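Local structure of heterodimeric restriction endonuclease R.BspD6I small subunit (2P14) at residues P18-F29 / Y65-L76. The protein is the small, probably catalytic subunit of a heterodimeric type IIS restriction endonuclease, which works together with a site-specific nickase subunit to cut both strands of DNA. Sequence-based numbering, arbitrary orientation.
Sequences PNYFEWNTYRVF and YEHFSILIECSL
Phe21, Thr25 and Phe29 of helix 17-32 lie against Ile70, Ile72, Cys74 and Leu76. Strand 69-75 is the third of five in the mixed sheet, consistent with a PD-(D/E)XK nuclease core, and the helix covers one face of that sheet. The axes of helix 18-29 and strand 69-75 run roughly antiparallel, at 145°, 8.0 Å apart at closest approach. The tight part is mostly apolar. Leu76 CD2 sits over the centre of the Phe21 ring, 3.6 Å from its centroid, in a CH-pi contact. The Phe21 CG lies anti to the backbone N (chi1 -169°), which carries the ring toward Cys74, Ser75 and Leu76. Ser75 N meets the ring edge, and Cys74 CB comes within 3.7 Å of Phe21 CD2. Cys74 SG stands obliquely to this ring, a sulfur-aromatic contact, and packs 3.6 Å from Thr25 OG1. Without the ring, as with an alanine here, Leu76 CD2 would probably lose its aromatic face and a gap would open beside Cys74 CB. Thr25 turns its methyl CG2 to Ile72 CG2, while its OG1 bonds to Phe21 O and to Tyr8 OH. One turn on, Ile72 CD1 covers a face of the Phe29 ring, offset toward the rim. The Glu22 and Pro18 side is looser and partly open to solvent. Glu22 CB comes no nearer than 4.2 Å to Cys74 CB, and a water lies within hydrogen-bonding distance of both Glu22 OE1 and Cys74 O. Within the two segments exposed Pro18 meets Leu76 alone. At the other, buried end Tyr65 OH approaches the Phe29 ring edge, 3.4 Å from Phe29 CD1. The same hydroxyl donates to a water 2.7 Å from Tyr65 OH, and that water donates to Phe29 O.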
loop_
_atom_site.group_PDB
_atom_site.type_symbol
_atom_site.label_atom_id
_atom_site.label_comp_id
_atom_site.label_asym_id
_atom_site.label_seq_id
_atom_site.Cartn_x
_atom_site.Cartn_y
_atom_site.Cartn_z
ATOM N N PRO A 18 5.236 0.823 14.016
ATOM C CA PRO A 18 3.993 0.803 13.200
ATOM C C PRO A 18 3.402 2.173 12.897
ATOM O O PRO A 18 2.963 2.427 11.756
ATOM C CB PRO A 18 3.032 0.003 14.079
ATOM C CG PRO A 18 4.003 -1.005 14.750
ATOM C CD PRO A 18 5.135 -0.112 15.159
ATOM N N ASN A 19 3.362 3.052 13.883
ATOM C CA ASN A 19 2.818 4.391 13.703
ATOM C C ASN A 19 3.646 5.193 12.698
ATOM O O ASN A 19 3.116 5.925 11.848
ATOM C CB ASN A 19 2.782 5.147 15.047
ATOM C CG ASN A 19 1.695 4.649 15.988
ATOM O OD1 ASN A 19 0.810 3.881 15.620
ATOM N ND2 ASN A 19 1.767 5.117 17.230
ATOM N N TYR A 20 4.972 5.066 12.789
ATOM C CA TYR A 20 5.845 5.816 11.874
ATOM C C TYR A 20 5.876 5.217 10.464
ATOM O O TYR A 20 6.071 5.938 9.499
ATOM C CB TYR A 20 7.262 5.964 12.430
ATOM C CG TYR A 20 7.349 6.949 13.570
ATOM C CD1 TYR A 20 7.811 8.251 13.372
ATOM C CD2 TYR A 20 6.933 6.573 14.856
ATOM C CE1 TYR A 20 7.880 9.178 14.483
ATOM C CE2 TYR A 20 6.984 7.470 15.925
ATOM C CZ TYR A 20 7.459 8.745 15.726
ATOM O OH TYR A 20 7.518 9.577 16.850
ATOM N N PHE A 21 5.628 3.921 10.363
ATOM C CA PHE A 21 5.606 3.260 9.048
ATOM C C PHE A 21 4.420 3.748 8.240
ATOM O O PHE A 21 4.567 4.146 7.064
ATOM C CB PHE A 21 5.560 1.743 9.268
ATOM C CG PHE A 21 5.781 0.925 8.036
ATOM C CD1 PHE A 21 6.902 1.114 7.240
ATOM C CD2 PHE A 21 4.869 -0.058 7.691
ATOM C CE1 PHE A 21 7.101 0.308 6.095
ATOM C CE2 PHE A 21 5.047 -0.845 6.553
ATOM C CZ PHE A 21 6.170 -0.683 5.770
ATOM N N GLU A 22 3.230 3.760 8.842
ATOM C CA GLU A 22 2.033 4.249 8.119
ATOM C C GLU A 22 2.178 5.743 7.825
ATOM O O GLU A 22 1.890 6.212 6.710
ATOM C CB GLU A 22 0.725 3.919 8.869
ATOM C CG GLU A 22 0.502 4.643 10.187
ATOM C CD GLU A 22 -0.721 4.117 10.949
ATOM O OE1 GLU A 22 -1.487 3.316 10.384
ATOM O OE2 GLU A 22 -0.908 4.549 12.116
ATOM N N TRP A 23 2.702 6.492 8.793
ATOM C CA TRP A 23 2.913 7.915 8.575
ATOM C C TRP A 23 3.879 8.215 7.432
ATOM O O TRP A 23 3.613 9.102 6.595
ATOM C CB TRP A 23 3.423 8.549 9.871
ATOM C CG TRP A 23 3.860 9.988 9.748
ATOM C CD1 TRP A 23 3.058 11.087 9.632
ATOM C CD2 TRP A 23 5.215 10.476 9.722
ATOM N NE1 TRP A 23 3.828 12.236 9.570
ATOM C CE2 TRP A 23 5.151 11.893 9.620
ATOM C CE3 TRP A 23 6.473 9.857 9.827
ATOM C CZ2 TRP A 23 6.303 12.698 9.598
ATOM C CZ3 TRP A 23 7.609 10.645 9.782
ATOM C CH2 TRP A 23 7.519 12.058 9.672
ATOM N N ASN A 24 4.961 7.444 7.344
ATOM C CA ASN A 24 5.946 7.715 6.324
ATOM C C ASN A 24 5.366 7.420 4.936
ATOM O O ASN A 24 5.663 8.138 3.947
ATOM C CB ASN A 24 7.209 6.908 6.534
ATOM C CG ASN A 24 8.389 7.556 5.849
ATOM O OD1 ASN A 24 8.595 8.775 5.988
ATOM N ND2 ASN A 24 9.157 6.775 5.095
ATOM N N THR A 25 4.522 6.402 4.888
ATOM C CA THR A 25 3.870 6.034 3.639
ATOM C C THR A 25 2.879 7.150 3.205
ATOM O O THR A 25 2.802 7.542 2.036
ATOM C CB THR A 25 3.208 4.666 3.791
ATOM O OG1 THR A 25 4.191 3.705 4.190
ATOM C CG2 THR A 25 2.590 4.249 2.443
ATOM N N TYR A 26 2.094 7.662 4.143
ATOM C CA TYR A 26 1.280 8.853 3.906
ATOM C C TYR A 26 2.125 10.030 3.369
ATOM O O TYR A 26 1.697 10.707 2.426
ATOM C CB TYR A 26 0.597 9.204 5.232
ATOM C CG TYR A 26 0.139 10.637 5.373
ATOM C CD1 TYR A 26 -1.059 11.083 4.812
ATOM C CD2 TYR A 26 0.920 11.544 6.089
ATOM C CE1 TYR A 26 -1.477 12.415 4.965
ATOM C CE2 TYR A 26 0.510 12.860 6.248
ATOM C CZ TYR A 26 -0.660 13.290 5.676
ATOM O OH TYR A 26 -1.027 14.610 5.881
ATOM N N ARG A 27 3.300 10.271 3.949
ATOM C CA ARG A 27 4.173 11.347 3.432
ATOM C C ARG A 27 4.506 11.151 1.949
ATOM O O ARG A 27 4.565 12.125 1.210
ATOM C CB ARG A 27 5.471 11.459 4.242
ATOM C CG ARG A 27 5.255 11.891 5.703
ATOM C CD ARG A 27 6.474 12.639 6.204
ATOM N NE ARG A 27 7.626 11.759 6.288
ATOM C CZ ARG A 27 8.892 12.168 6.413
ATOM N NH1 ARG A 27 9.206 13.473 6.463
ATOM N NH2 ARG A 27 9.850 11.281 6.489
ATOM N N VAL A 28 4.723 9.907 1.522
ATOM C CA VAL A 28 5.004 9.641 0.093
ATOM C C VAL A 28 3.834 10.091 -0.779
ATOM O O VAL A 28 4.007 10.844 -1.766
ATOM C CB VAL A 28 5.288 8.146 -0.155
ATOM C CG1 VAL A 28 5.391 7.879 -1.687
ATOM C CG2 VAL A 28 6.548 7.734 0.508
ATOM N N PHE A 29 2.631 9.636 -0.426
ATOM C CA PHE A 29 1.436 9.983 -1.209
ATOM C C PHE A 29 1.058 11.468 -1.146
ATOM O O PHE A 29 0.651 12.072 -2.141
ATOM C CB PHE A 29 0.260 9.087 -0.847
ATOM C CG PHE A 29 0.367 7.740 -1.454
ATOM C CD1 PHE A 29 -0.099 7.518 -2.766
ATOM C CD2 PHE A 29 0.964 6.696 -0.759
ATOM C CE1 PHE A 29 0.030 6.267 -3.361
ATOM C CE2 PHE A 29 1.091 5.443 -1.354
ATOM C CZ PHE A 29 0.608 5.236 -2.655
ATOM N N TYR A 65 -8.184 9.621 -6.172
ATOM C CA TYR A 65 -7.831 10.384 -7.354
ATOM C C TYR A 65 -9.093 10.548 -8.185
ATOM O O TYR A 65 -10.148 10.010 -7.863
ATOM C CB TYR A 65 -6.798 9.640 -8.161
ATOM C CG TYR A 65 -5.497 9.441 -7.424
ATOM C CD1 TYR A 65 -4.636 10.531 -7.181
ATOM C CD2 TYR A 65 -5.119 8.170 -6.980
ATOM C CE1 TYR A 65 -3.433 10.364 -6.507
ATOM C CE2 TYR A 65 -3.907 7.980 -6.304
ATOM C CZ TYR A 65 -3.064 9.087 -6.059
ATOM O OH TYR A 65 -1.862 8.872 -5.395
ATOM N N GLU A 66 -8.966 11.250 -9.301
ATOM C CA GLU A 66 -10.134 11.495 -10.118
ATOM C C GLU A 66 -10.880 10.230 -10.562
ATOM O O GLU A 66 -12.105 10.160 -10.433
ATOM C CB GLU A 66 -9.678 12.289 -11.338
ATOM C CG GLU A 66 -10.787 12.807 -12.186
ATOM C CD GLU A 66 -10.304 13.987 -12.928
ATOM O OE1 GLU A 66 -10.170 15.057 -12.261
ATOM O OE2 GLU A 66 -10.022 13.817 -14.146
ATOM N N HIS A 67 -10.150 9.250 -11.065
ATOM C CA HIS A 67 -10.856 8.119 -11.669
ATOM C C HIS A 67 -10.789 6.836 -10.857
ATOM O O HIS A 67 -11.365 5.821 -11.240
ATOM C CB HIS A 67 -10.368 7.901 -13.090
ATOM C CG HIS A 67 -10.658 9.060 -13.987
ATOM N ND1 HIS A 67 -11.939 9.399 -14.358
ATOM C CD2 HIS A 67 -9.842 9.987 -14.541
ATOM C CE1 HIS A 67 -11.901 10.479 -15.121
ATOM N NE2 HIS A 67 -10.640 10.844 -15.260
ATOM N N PHE A 68 -10.088 6.882 -9.719
ATOM C CA PHE A 68 -9.912 5.657 -8.935
ATOM C C PHE A 68 -9.338 6.029 -7.596
ATOM O O PHE A 68 -8.842 7.156 -7.426
ATOM C CB PHE A 68 -8.964 4.664 -9.632
ATOM C CG PHE A 68 -7.508 5.070 -9.593
ATOM C CD1 PHE A 68 -6.594 4.411 -8.761
ATOM C CD2 PHE A 68 -7.038 6.128 -10.382
ATOM C CE1 PHE A 68 -5.232 4.794 -8.721
ATOM C CE2 PHE A 68 -5.683 6.522 -10.336
ATOM C CZ PHE A 68 -4.781 5.867 -9.515
ATOM N N SER A 69 -9.408 5.073 -6.667
ATOM C CA SER A 69 -8.863 5.253 -5.325
ATOM C C SER A 69 -7.849 4.152 -5.005
ATOM O O SER A 69 -7.912 3.056 -5.579
ATOM C CB SER A 69 -10.011 5.236 -4.311
ATOM O OG SER A 69 -10.876 6.321 -4.614
ATOM N N ILE A 70 -6.969 4.445 -4.050
ATOM C CA ILE A 70 -6.074 3.431 -3.503
ATOM C C ILE A 70 -6.222 3.433 -2.003
ATOM O O ILE A 70 -6.131 4.491 -1.377
ATOM C CB ILE A 70 -4.586 3.668 -3.819
ATOM C CG1 ILE A 70 -4.347 3.951 -5.309
ATOM C CG2 ILE A 70 -3.755 2.459 -3.396
ATOM C CD1 ILE A 70 -2.905 4.390 -5.589
ATOM N N LEU A 71 -6.537 2.256 -1.473
ATOM C CA LEU A 71 -6.527 2.069 -0.013
ATOM C C LEU A 71 -5.132 1.553 0.272
ATOM O O LEU A 71 -4.698 0.570 -0.316
ATOM C CB LEU A 71 -7.551 1.037 0.416
ATOM C CG LEU A 71 -9.016 1.456 0.472
ATOM C CD1 LEU A 71 -9.512 1.691 -0.964
ATOM C CD2 LEU A 71 -9.849 0.411 1.130
ATOM N N ILE A 72 -4.419 2.183 1.203
ATOM C CA ILE A 72 -3.067 1.775 1.501
ATOM C C ILE A 72 -3.039 1.193 2.917
ATOM O O ILE A 72 -3.498 1.834 3.892
ATOM C CB ILE A 72 -2.072 2.925 1.351
ATOM C CG1 ILE A 72 -2.123 3.497 -0.088
ATOM C CG2 ILE A 72 -0.677 2.414 1.622
ATOM C CD1 ILE A 72 -2.414 4.944 -0.117
ATOM N N GLU A 73 -2.572 -0.050 3.003
ATOM C CA GLU A 73 -2.518 -0.813 4.257
ATOM C C GLU A 73 -1.045 -1.095 4.532
ATOM O O GLU A 73 -0.389 -1.654 3.690
ATOM C CB GLU A 73 -3.308 -2.115 4.143
ATOM C CG GLU A 73 -4.745 -1.904 3.661
ATOM C CD GLU A 73 -5.701 -1.430 4.714
ATOM O OE1 GLU A 73 -5.315 -0.895 5.795
ATOM O OE2 GLU A 73 -6.893 -1.569 4.445
ATOM N N CYS A 74 -0.549 -0.711 5.709
ATOM C CA CYS A 74 0.861 -0.805 6.032
ATOM C C CYS A 74 1.017 -1.781 7.195
ATOM O O CYS A 74 0.279 -1.696 8.186
ATOM C CB CYS A 74 1.369 0.564 6.511
ATOM S SG CYS A 74 1.283 1.789 5.159
ATOM N N SER A 75 1.970 -2.699 7.074
ATOM C CA SER A 75 2.253 -3.591 8.198
ATOM C C SER A 75 3.715 -3.998 8.247
ATOM O O SER A 75 4.287 -4.377 7.232
ATOM C CB SER A 75 1.422 -4.870 8.095
ATOM O OG SER A 75 1.645 -5.650 9.272
ATOM N N LEU A 76 4.283 -3.957 9.453
ATOM C CA LEU A 76 5.633 -4.438 9.700
ATOM C C LEU A 76 5.663 -5.931 10.069
ATOM O O LEU A 76 6.747 -6.528 10.229
ATOM C CB LEU A 76 6.308 -3.610 10.793
ATOM C CG LEU A 76 6.592 -2.152 10.430
ATOM C CD1 LEU A 76 7.118 -1.374 11.646
ATOM C CD2 LEU A 76 7.573 -2.051 9.265
HETATM O O HOH W 1 2.201 0.215 10.207
HETATM O O HOH W 2 -0.530 0.624 10.031
HETATM O O HOH W 3 -0.749 11.132 -4.409
#